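Local structure of DyP2 (4G2C) at residues K142-D150 with F416-N425; W244-Q252 with E367-R375. The protein probably uses peroxide at a haem to oxidise dyes and lignin-related compounds, as a multifunctional peroxidase of the DyP family. One frame throughout, in Å; residues are numbered along the deposited sequence.

Contact 1: K142-D150 with F416-N425. With HEM (protoporphyrin IX containing Fe), chain C; ACT (acetate ion), chain B; ACT (acetate ion), chain M.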
# COMPACT_ATOMS: atom_id res chain seq x y z
N LYS A 142 -11.22 7.51 -12.10
CA LYS A 142 -12.57 8.08 -12.08
C LYS A 142 -13.58 7.08 -12.65
O LYS A 142 -14.74 7.07 -12.23
CB LYS A 142 -12.66 9.39 -12.84
CG LYS A 142 -11.83 10.51 -12.27
CD LYS A 142 -11.85 11.71 -13.20
CE LYS A 142 -11.11 12.88 -12.58
NZ LYS A 142 -9.66 12.83 -12.91
N ALA A 143 -13.14 6.25 -13.60
CA ALA A 143 -14.02 5.27 -14.23
C ALA A 143 -14.21 4.02 -13.40
O ALA A 143 -15.07 3.20 -13.68
CB ALA A 143 -13.49 4.88 -15.61
N ALA A 144 -13.37 3.86 -12.37
CA ALA A 144 -13.40 2.68 -11.52
C ALA A 144 -14.41 2.84 -10.38
O ALA A 144 -14.67 1.92 -9.63
CB ALA A 144 -12.01 2.44 -10.97
N VAL A 145 -14.98 4.04 -10.25
CA VAL A 145 -15.81 4.37 -9.11
C VAL A 145 -16.95 3.38 -8.84
O VAL A 145 -17.19 2.97 -7.70
CB VAL A 145 -16.37 5.80 -9.24
CG1 VAL A 145 -17.62 5.96 -8.39
CG2 VAL A 145 -15.31 6.82 -8.86
N GLU A 146 -17.65 2.99 -9.89
CA GLU A 146 -18.76 2.07 -9.72
C GLU A 146 -18.30 0.70 -9.20
O GLU A 146 -18.85 0.19 -8.23
CB GLU A 146 -19.55 1.91 -11.02
CG GLU A 146 -21.04 2.03 -10.81
CD GLU A 146 -21.83 1.63 -12.05
OE1 GLU A 146 -21.88 2.44 -13.01
OE2 GLU A 146 -22.39 0.51 -12.05
N LYS A 147 -17.30 0.10 -9.83
CA LYS A 147 -16.96 -1.27 -9.46
C LYS A 147 -16.31 -1.38 -8.06
O LYS A 147 -16.36 -2.44 -7.43
CB LYS A 147 -16.10 -1.94 -10.53
CG LYS A 147 -14.65 -1.47 -10.55
CD LYS A 147 -13.88 -2.13 -11.69
CE LYS A 147 -12.47 -1.61 -11.75
NZ LYS A 147 -11.72 -2.14 -12.94
N LEU A 148 -15.73 -0.28 -7.58
CA LEU A 148 -15.07 -0.26 -6.27
C LEU A 148 -16.01 0.22 -5.17
O LEU A 148 -15.67 0.19 -3.98
CB LEU A 148 -13.84 0.65 -6.31
CG LEU A 148 -12.78 0.28 -7.35
CD1 LEU A 148 -11.65 1.31 -7.38
CD2 LEU A 148 -12.24 -1.12 -7.10
N ALA A 149 -17.20 0.65 -5.58
CA ALA A 149 -18.17 1.29 -4.70
C ALA A 149 -17.58 2.54 -4.04
O ALA A 149 -17.86 2.82 -2.88
CB ALA A 149 -18.71 0.29 -3.63
N ASP A 150 -16.74 3.26 -4.78
CA ASP A 150 -16.18 4.53 -4.32
C ASP A 150 -17.23 5.64 -4.27
O ASP A 150 -18.24 5.59 -4.97
CB ASP A 150 -15.06 5.00 -5.27
CG ASP A 150 -13.71 4.37 -4.95
OD1 ASP A 150 -13.50 3.87 -3.81
OD2 ASP A 150 -12.85 4.40 -5.85
N PHE A 416 -4.66 -4.52 -7.13
CA PHE A 416 -5.38 -3.57 -6.27
C PHE A 416 -6.89 -3.71 -6.39
O PHE A 416 -7.58 -3.87 -5.39
CB PHE A 416 -5.03 -2.10 -6.48
CG PHE A 416 -6.08 -1.18 -5.89
CD1 PHE A 416 -6.17 -0.99 -4.52
CD2 PHE A 416 -7.03 -0.57 -6.71
CE1 PHE A 416 -7.15 -0.20 -3.97
CE2 PHE A 416 -8.03 0.23 -6.17
CZ PHE A 416 -8.09 0.42 -4.79
N GLU A 417 -7.41 -3.63 -7.62
CA GLU A 417 -8.85 -3.70 -7.82
C GLU A 417 -9.48 -5.02 -7.43
O GLU A 417 -10.58 -5.04 -6.89
CB GLU A 417 -9.23 -3.36 -9.26
CG GLU A 417 -8.86 -1.94 -9.66
CD GLU A 417 -9.35 -1.63 -11.05
OE1 GLU A 417 -9.51 -2.60 -11.84
OE2 GLU A 417 -9.59 -0.43 -11.33
N PHE A 418 -8.81 -6.13 -7.72
CA PHE A 418 -9.27 -7.43 -7.27
C PHE A 418 -9.44 -7.41 -5.74
O PHE A 418 -10.49 -7.78 -5.20
CB PHE A 418 -8.26 -8.52 -7.69
CG PHE A 418 -8.82 -9.92 -7.70
CD1 PHE A 418 -8.82 -10.70 -6.54
CD2 PHE A 418 -9.37 -10.46 -8.86
CE1 PHE A 418 -9.34 -12.01 -6.55
CE2 PHE A 418 -9.91 -11.75 -8.88
CZ PHE A 418 -9.89 -12.52 -7.72
N THR A 419 -8.39 -6.97 -5.05
CA THR A 419 -8.36 -7.01 -3.58
C THR A 419 -9.47 -6.15 -2.98
O THR A 419 -10.17 -6.57 -2.05
CB THR A 419 -6.98 -6.56 -3.05
OG1 THR A 419 -5.98 -7.51 -3.45
CG2 THR A 419 -6.99 -6.42 -1.53
N GLN A 420 -9.64 -4.95 -3.53
CA GLN A 420 -10.66 -4.02 -3.07
C GLN A 420 -12.05 -4.52 -3.41
O GLN A 420 -12.96 -4.54 -2.56
CB GLN A 420 -10.45 -2.64 -3.71
CG GLN A 420 -11.44 -1.60 -3.22
CD GLN A 420 -11.17 -1.21 -1.78
OE1 GLN A 420 -10.07 -0.76 -1.46
NE2 GLN A 420 -12.16 -1.38 -0.91
N GLN A 421 -12.23 -4.93 -4.66
CA GLN A 421 -13.56 -5.31 -5.15
C GLN A 421 -13.98 -6.74 -4.79
O GLN A 421 -15.02 -6.94 -4.16
CB GLN A 421 -13.67 -5.10 -6.67
CG GLN A 421 -15.05 -5.49 -7.21
CD GLN A 421 -15.17 -5.46 -8.73
OE1 GLN A 421 -14.34 -4.88 -9.43
NE2 GLN A 421 -16.22 -6.09 -9.25
N ILE A 422 -13.17 -7.71 -5.17
CA ILE A 422 -13.52 -9.13 -5.07
C ILE A 422 -13.28 -9.72 -3.69
O ILE A 422 -13.81 -10.78 -3.35
CB ILE A 422 -12.69 -9.95 -6.08
CG1 ILE A 422 -12.77 -9.32 -7.46
CG2 ILE A 422 -13.10 -11.44 -6.07
CD1 ILE A 422 -14.14 -9.47 -8.11
N TRP A 423 -12.45 -9.05 -2.89
CA TRP A 423 -12.16 -9.53 -1.55
C TRP A 423 -12.76 -8.60 -0.49
O TRP A 423 -13.71 -8.97 0.22
CB TRP A 423 -10.65 -9.71 -1.35
CG TRP A 423 -10.09 -10.93 -2.08
CD1 TRP A 423 -10.81 -11.88 -2.77
CD2 TRP A 423 -8.71 -11.34 -2.15
NE1 TRP A 423 -9.95 -12.84 -3.27
CE2 TRP A 423 -8.66 -12.53 -2.90
CE3 TRP A 423 -7.51 -10.82 -1.65
CZ2 TRP A 423 -7.47 -13.21 -3.17
CZ3 TRP A 423 -6.32 -11.49 -1.91
CH2 TRP A 423 -6.31 -12.68 -2.66
N ALA A 424 -12.23 -7.38 -0.40
CA ALA A 424 -12.63 -6.47 0.68
C ALA A 424 -14.13 -6.17 0.65
O ALA A 424 -14.82 -6.32 1.67
CB ALA A 424 -11.79 -5.19 0.65
N ASN A 425 -14.63 -5.75 -0.52
CA ASN A 425 -16.02 -5.36 -0.66
C ASN A 425 -16.98 -6.54 -0.72
O ASN A 425 -18.19 -6.36 -0.74
CB ASN A 425 -16.22 -4.53 -1.94
CG ASN A 425 -15.57 -3.17 -1.87
OD1 ASN A 425 -14.98 -2.78 -0.85
ND2 ASN A 425 -15.64 -2.44 -2.97
CHA HEM C . -2.06 -4.81 6.04
CHB HEM C . -4.27 -0.82 7.71
CHC HEM C . -5.81 0.28 3.24
CHD HEM C . -4.29 -4.06 1.75
C1A HEM C . -2.51 -3.82 6.88
C2A HEM C . -2.22 -3.73 8.30
C3A HEM C . -2.82 -2.63 8.75
C4A HEM C . -3.51 -1.98 7.65
CMA HEM C . -2.81 -2.11 10.20
CAA HEM C . -1.36 -4.75 9.10
CBA HEM C . 0.12 -4.38 8.95
CGA HEM C . 0.74 -4.98 7.71
O1A HEM C . 0.65 -6.21 7.50
O2A HEM C . 1.33 -4.24 6.90
C1B HEM C . -4.89 -0.15 6.67
C2B HEM C . -5.64 1.10 6.72
C3B HEM C . -6.05 1.39 5.47
C4B HEM C . -5.58 0.35 4.59
CMB HEM C . -5.91 1.92 8.01
CAB HEM C . -6.86 2.61 4.96
CBB HEM C . -6.91 3.74 5.67
C1C HEM C . -5.60 -0.84 2.46
C2C HEM C . -6.10 -1.05 1.12
C3C HEM C . -5.66 -2.25 0.70
C4C HEM C . -4.88 -2.83 1.78
CMC HEM C . -6.96 -0.04 0.30
CAC HEM C . -5.96 -2.95 -0.64
CBC HEM C . -7.02 -2.60 -1.40
C1D HEM C . -3.51 -4.63 2.73
C2D HEM C . -2.73 -5.83 2.55
C3D HEM C . -2.04 -6.03 3.88
C4D HEM C . -2.47 -4.97 4.74
CMD HEM C . -2.63 -6.69 1.27
CAD HEM C . -1.10 -7.16 4.28
CBD HEM C . -2.02 -8.34 4.51
CGD HEM C . -1.09 -9.49 4.76
O1D HEM C . -0.23 -9.76 3.87
O2D HEM C . -1.19 -10.10 5.86
NA HEM C . -3.28 -2.74 6.52
NB HEM C . -4.88 -0.57 5.35
NC HEM C . -4.86 -1.95 2.84
ND HEM C . -3.33 -4.17 4.03
FE HEM C . -4.26 -2.40 4.78
C ACT B . -11.59 1.18 -14.41
O ACT B . -10.62 2.00 -14.41
OXT ACT B . -11.54 0.23 -13.60
CH3 ACT B . -12.77 1.30 -15.35
C ACT M . -11.87 -6.07 -11.11
O ACT M . -12.17 -4.92 -11.55
OXT ACT M . -12.60 -7.03 -11.45
CH3 ACT M . -10.70 -6.31 -10.23
O HOH W 1 -17.29 -3.18 -5.06

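Contact 2: W244-Q252 with E367-R375. With HEM (protoporphyrin IX containing Fe), chain C; ACT (acetate ion), chain D; ACT (acetate ion), chain E.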
# COMPACT_ATOMS: atom_id res chain seq x y z
N TRP A 244 5.00 -18.80 6.29
CA TRP A 244 4.61 -17.92 5.19
C TRP A 244 5.82 -17.56 4.32
O TRP A 244 6.80 -17.01 4.81
CB TRP A 244 3.94 -16.64 5.73
CG TRP A 244 3.64 -15.64 4.65
CD1 TRP A 244 4.26 -14.45 4.44
CD2 TRP A 244 2.66 -15.78 3.61
NE1 TRP A 244 3.72 -13.82 3.35
CE2 TRP A 244 2.74 -14.62 2.82
CE3 TRP A 244 1.73 -16.77 3.28
CZ2 TRP A 244 1.91 -14.41 1.72
CZ3 TRP A 244 0.92 -16.57 2.20
CH2 TRP A 244 1.01 -15.40 1.42
N ASP A 245 5.74 -17.90 3.04
CA ASP A 245 6.78 -17.52 2.08
C ASP A 245 6.39 -16.17 1.47
O ASP A 245 5.36 -16.06 0.80
CB ASP A 245 6.91 -18.62 1.01
CG ASP A 245 7.85 -18.24 -0.14
OD1 ASP A 245 8.82 -17.46 0.08
OD2 ASP A 245 7.63 -18.75 -1.27
N PRO A 246 7.17 -15.11 1.75
CA PRO A 246 6.82 -13.77 1.25
C PRO A 246 7.36 -13.48 -0.17
O PRO A 246 7.08 -12.41 -0.72
CB PRO A 246 7.48 -12.84 2.27
CG PRO A 246 8.70 -13.61 2.72
CD PRO A 246 8.34 -15.08 2.64
N SER A 247 8.12 -14.42 -0.73
CA SER A 247 8.64 -14.32 -2.09
C SER A 247 7.56 -13.92 -3.07
O SER A 247 6.41 -14.35 -2.96
CB SER A 247 9.21 -15.67 -2.57
OG SER A 247 10.25 -16.13 -1.74
N ALA A 248 7.94 -13.12 -4.06
CA ALA A 248 7.04 -12.81 -5.15
C ALA A 248 7.89 -12.72 -6.41
O ALA A 248 8.96 -12.11 -6.38
CB ALA A 248 6.29 -11.51 -4.90
N PRO A 249 7.43 -13.34 -7.49
CA PRO A 249 8.15 -13.29 -8.76
C PRO A 249 8.18 -11.84 -9.28
O PRO A 249 7.26 -11.08 -8.98
CB PRO A 249 7.29 -14.16 -9.68
CG PRO A 249 5.89 -14.10 -9.06
CD PRO A 249 6.15 -14.08 -7.59
N LEU A 250 9.19 -11.48 -10.07
CA LEU A 250 9.23 -10.16 -10.68
C LEU A 250 7.97 -9.82 -11.48
O LEU A 250 7.54 -8.66 -11.50
CB LEU A 250 10.46 -10.01 -11.58
CG LEU A 250 11.81 -10.12 -10.88
CD1 LEU A 250 12.94 -9.85 -11.88
CD2 LEU A 250 11.87 -9.15 -9.71
N GLU A 251 7.37 -10.81 -12.13
CA GLU A 251 6.14 -10.55 -12.89
C GLU A 251 4.98 -10.04 -12.02
O GLU A 251 3.96 -9.60 -12.53
CB GLU A 251 5.69 -11.80 -13.65
CG GLU A 251 5.19 -12.90 -12.73
CD GLU A 251 5.01 -14.23 -13.45
OE1 GLU A 251 4.99 -14.24 -14.70
OE2 GLU A 251 4.90 -15.27 -12.77
N GLN A 252 5.12 -10.13 -10.70
CA GLN A 252 4.04 -9.66 -9.83
C GLN A 252 4.10 -8.13 -9.60
O GLN A 252 3.29 -7.58 -8.86
CB GLN A 252 4.02 -10.41 -8.49
CG GLN A 252 2.68 -10.30 -7.76
CD GLN A 252 2.35 -11.52 -6.91
OE1 GLN A 252 2.75 -12.64 -7.24
NE2 GLN A 252 1.64 -11.30 -5.82
N GLU A 367 -2.57 -19.63 -6.81
CA GLU A 367 -3.21 -18.59 -7.62
C GLU A 367 -3.70 -17.43 -6.74
O GLU A 367 -3.69 -16.27 -7.15
CB GLU A 367 -4.38 -19.16 -8.41
CG GLU A 367 -3.97 -20.21 -9.44
CD GLU A 367 -3.03 -19.65 -10.48
OE1 GLU A 367 -3.38 -18.61 -11.09
OE2 GLU A 367 -1.94 -20.23 -10.69
N GLU A 368 -4.12 -17.75 -5.52
CA GLU A 368 -4.64 -16.76 -4.60
C GLU A 368 -3.60 -15.68 -4.35
O GLU A 368 -3.93 -14.50 -4.34
CB GLU A 368 -5.04 -17.40 -3.27
CG GLU A 368 -5.83 -16.47 -2.35
CD GLU A 368 -5.92 -17.01 -0.93
OE1 GLU A 368 -6.82 -17.82 -0.66
OE2 GLU A 368 -5.06 -16.63 -0.10
N ARG A 369 -2.34 -16.09 -4.18
CA ARG A 369 -1.30 -15.14 -3.81
C ARG A 369 -0.86 -14.23 -4.97
O ARG A 369 -0.09 -13.29 -4.77
CB ARG A 369 -0.09 -15.84 -3.18
CG ARG A 369 0.82 -16.58 -4.17
CD ARG A 369 1.82 -17.47 -3.41
NE ARG A 369 2.98 -16.71 -2.94
CZ ARG A 369 3.50 -16.78 -1.72
NH1 ARG A 369 2.99 -17.59 -0.79
NH2 ARG A 369 4.55 -16.04 -1.42
N LYS A 370 -1.36 -14.48 -6.18
CA LYS A 370 -0.95 -13.64 -7.30
C LYS A 370 -1.61 -12.27 -7.23
O LYS A 370 -1.16 -11.35 -7.88
CB LYS A 370 -1.25 -14.31 -8.64
CG LYS A 370 -0.38 -15.53 -8.92
CD LYS A 370 -0.72 -16.18 -10.25
CE LYS A 370 0.13 -17.43 -10.49
NZ LYS A 370 -0.11 -17.99 -11.85
N HIS A 371 -2.65 -12.15 -6.40
CA HIS A 371 -3.36 -10.87 -6.24
C HIS A 371 -2.67 -9.91 -5.26
O HIS A 371 -3.02 -8.73 -5.19
CB HIS A 371 -4.79 -11.15 -5.79
CG HIS A 371 -5.53 -12.11 -6.66
ND1 HIS A 371 -6.01 -11.77 -7.91
CD2 HIS A 371 -5.88 -13.40 -6.47
CE1 HIS A 371 -6.63 -12.81 -8.45
NE2 HIS A 371 -6.56 -13.81 -7.59
N LEU A 372 -1.71 -10.44 -4.50
CA LEU A 372 -0.96 -9.67 -3.51
C LEU A 372 -0.07 -8.64 -4.19
O LEU A 372 0.33 -8.82 -5.34
CB LEU A 372 -0.11 -10.60 -2.63
CG LEU A 372 -0.89 -11.66 -1.84
CD1 LEU A 372 0.03 -12.46 -0.90
CD2 LEU A 372 -2.00 -11.00 -1.07
N MET A 373 0.24 -7.57 -3.47
CA MET A 373 0.91 -6.45 -4.09
C MET A 373 1.86 -5.71 -3.15
O MET A 373 1.74 -5.80 -1.94
CB MET A 373 -0.15 -5.49 -4.64
CG MET A 373 -0.65 -4.52 -3.60
SD MET A 373 -2.29 -3.91 -3.94
CE MET A 373 -3.27 -5.41 -3.75
N ALA A 374 2.79 -4.99 -3.75
CA ALA A 374 3.70 -4.10 -3.04
C ALA A 374 3.00 -2.81 -2.58
O ALA A 374 2.61 -1.99 -3.40
CB ALA A 374 4.86 -3.75 -3.93
N ARG A 375 2.89 -2.62 -1.27
CA ARG A 375 2.29 -1.42 -0.71
C ARG A 375 3.40 -0.43 -0.35
O ARG A 375 4.41 -0.81 0.24
CB ARG A 375 1.45 -1.76 0.53
CG ARG A 375 0.26 -2.71 0.27
CD ARG A 375 -0.50 -3.05 1.59
NE ARG A 375 0.32 -3.92 2.44
CZ ARG A 375 0.51 -3.78 3.74
NH1 ARG A 375 -0.10 -2.80 4.42
NH2 ARG A 375 1.30 -4.63 4.38
CHA HEM C . -2.06 -4.81 6.04
CHB HEM C . -4.27 -0.82 7.71
CHC HEM C . -5.81 0.28 3.24
CHD HEM C . -4.29 -4.06 1.75
C1A HEM C . -2.51 -3.82 6.88
C2A HEM C . -2.22 -3.73 8.30
C3A HEM C . -2.82 -2.63 8.75
C4A HEM C . -3.51 -1.98 7.65
CMA HEM C . -2.81 -2.11 10.20
CAA HEM C . -1.36 -4.75 9.10
CBA HEM C . 0.12 -4.38 8.95
CGA HEM C . 0.74 -4.98 7.71
O1A HEM C . 0.65 -6.21 7.50
O2A HEM C . 1.33 -4.24 6.90
C1B HEM C . -4.89 -0.15 6.67
C2B HEM C . -5.64 1.10 6.72
C3B HEM C . -6.05 1.39 5.47
C4B HEM C . -5.58 0.35 4.59
CMB HEM C . -5.91 1.92 8.01
CAB HEM C . -6.86 2.61 4.96
CBB HEM C . -6.91 3.74 5.67
C1C HEM C . -5.60 -0.84 2.46
C2C HEM C . -6.10 -1.05 1.12
C3C HEM C . -5.66 -2.25 0.70
C4C HEM C . -4.88 -2.83 1.78
CMC HEM C . -6.96 -0.04 0.30
CAC HEM C . -5.96 -2.95 -0.64
CBC HEM C . -7.02 -2.60 -1.40
C1D HEM C . -3.51 -4.63 2.73
C2D HEM C . -2.73 -5.83 2.55
C3D HEM C . -2.04 -6.03 3.88
C4D HEM C . -2.47 -4.97 4.74
CMD HEM C . -2.63 -6.69 1.27
CAD HEM C . -1.10 -7.16 4.28
CBD HEM C . -2.02 -8.34 4.51
CGD HEM C . -1.09 -9.49 4.76
O1D HEM C . -0.23 -9.76 3.87
O2D HEM C . -1.19 -10.10 5.86
NA HEM C . -3.28 -2.74 6.52
NB HEM C . -4.88 -0.57 5.35
NC HEM C . -4.86 -1.95 2.84
ND HEM C . -3.33 -4.17 4.03
FE HEM C . -4.26 -2.40 4.78
C ACT D . 3.59 -12.62 -2.72
O ACT D . 4.04 -12.59 -1.54
OXT ACT D . 3.56 -13.72 -3.35
CH3 ACT D . 3.11 -11.34 -3.35
C ACT E . 13.05 -17.21 -3.28
O ACT E . 12.98 -16.43 -2.30
OXT ACT E . 12.08 -17.99 -3.50
CH3 ACT E . 14.24 -17.20 -4.17
O HOH W 2 3.40 -19.56 2.00
O HOH W 3 3.20 -5.67 -6.72

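Contact 1: K142-D150 with F416-N425
The F416 ring receives L148 at its edge, near the ring plane, where CE2 meets L148 CD1 at 4.0 Å; the vinyl carbon CBC of the haem comes obliquely to F416 CE1, at 3.5 Å, and Y481 of strand 474-484 packs on the F416 side chain. The N425 amide gives ND2 to L148 O at 2.8 Å; that oxygen sits slightly out of the amide plane, and ND2 stands well above the carbonyl plane of L148. N425 OD1 accepts Q420 NE2, which lies above the plane of that carbonyl. A water joins ND2 to K147 O. Leucine suits position 148 because, with CG anti to the carbonyl carbon (chi1 -58°), its branches part: CD1 goes to the phenyl ring while CD2 settles 4.0 Å from Q420 CG. The extended K147 chain crosses E417 at about a right angle, and NZ reaches OE1 at 2.5 Å from above the carboxylate plane, a salt bridge; S136 also bonds OE1. A149, with positive phi, ends helix 145-148 in a Schellman motif. L148 is thus a single knob, from a short helix of the family's alpha+beta barrel domain, in a hole formed by F416, E417, Q420 and Q421 of helix 416-424, which lines the haem pocket.

Contact 2: W244-Q252 with E367-R375
The contact between loop 244-252 and the segment leading into strand 374-380 borders the haem pocket, to which R375 belongs. R369 NH2 donates to S247 O at 2.9 Å in the carbonyl plane, with that oxygen in the guanidinium plane as well, and to D245 O, at a modelled distance too short to be trusted in detail. NH1 adds a weak bond to D245 O. Arginine suits the place because one flat cation can serve two carbonyls at its edge while also meeting an aromatic ring: NH1 lies over one face of W244, 3.7 Å from CH2, in an off-centre cation-pi contact with the planes 24° apart. A chain bent at chi3 (-82°) turns the guanidinium into this position. L372 CD1 takes the edge of the same indole, 3.8 Å from CZ2, where a branched apolar side chain fits. D245 OD1 accepts S247 N in an Asx turn, consistent with the bend that brings the two carbonyls to R369. Farther along, the Q252 amide is directed at R369 O and L372 O, with NE2 2.8 Å from L372 O, though the place of NE2 is less sure; Q415 also bonds L372 O. At the end of the segment R375 lays its guanidinium over the haem at C4D and gives NH2 to propionate O2A at 2.6 Å, an N-H...O angle of 165°. A leucine in its place would probably leave that propionate without this cationic partner and S222 O without its NH2 donor. R369 thus spreads its bonds over carbonyls, a ring face and, weakly, a crystallisation acetate, with the D245 carboxylate nearby, whereas R375 faces the haem propionate, which is probably ionised.

In the fold
Both contacts are partly buried and both touch the haem, but from different elements: contact 1 sets helix 145-148 against helix 416-424, while contact 2 joins a loop to the approach to strand 374-380. Contact 1 has an apolar centre, with an exposed lysine reaching in to a buried glutamate at its edge; contact 2 is mainly polar, its side chains gripping backbone carbonyls where regular structure is sparse. Their centres lie 19 Å apart, yet the segments 416-425 and 367-375 meet directly. F418 stacks on H371, whose ND1 bonds N414 O, and T419 packs on M373. Contact 2 is nested within the chain loop that contact 1 closes.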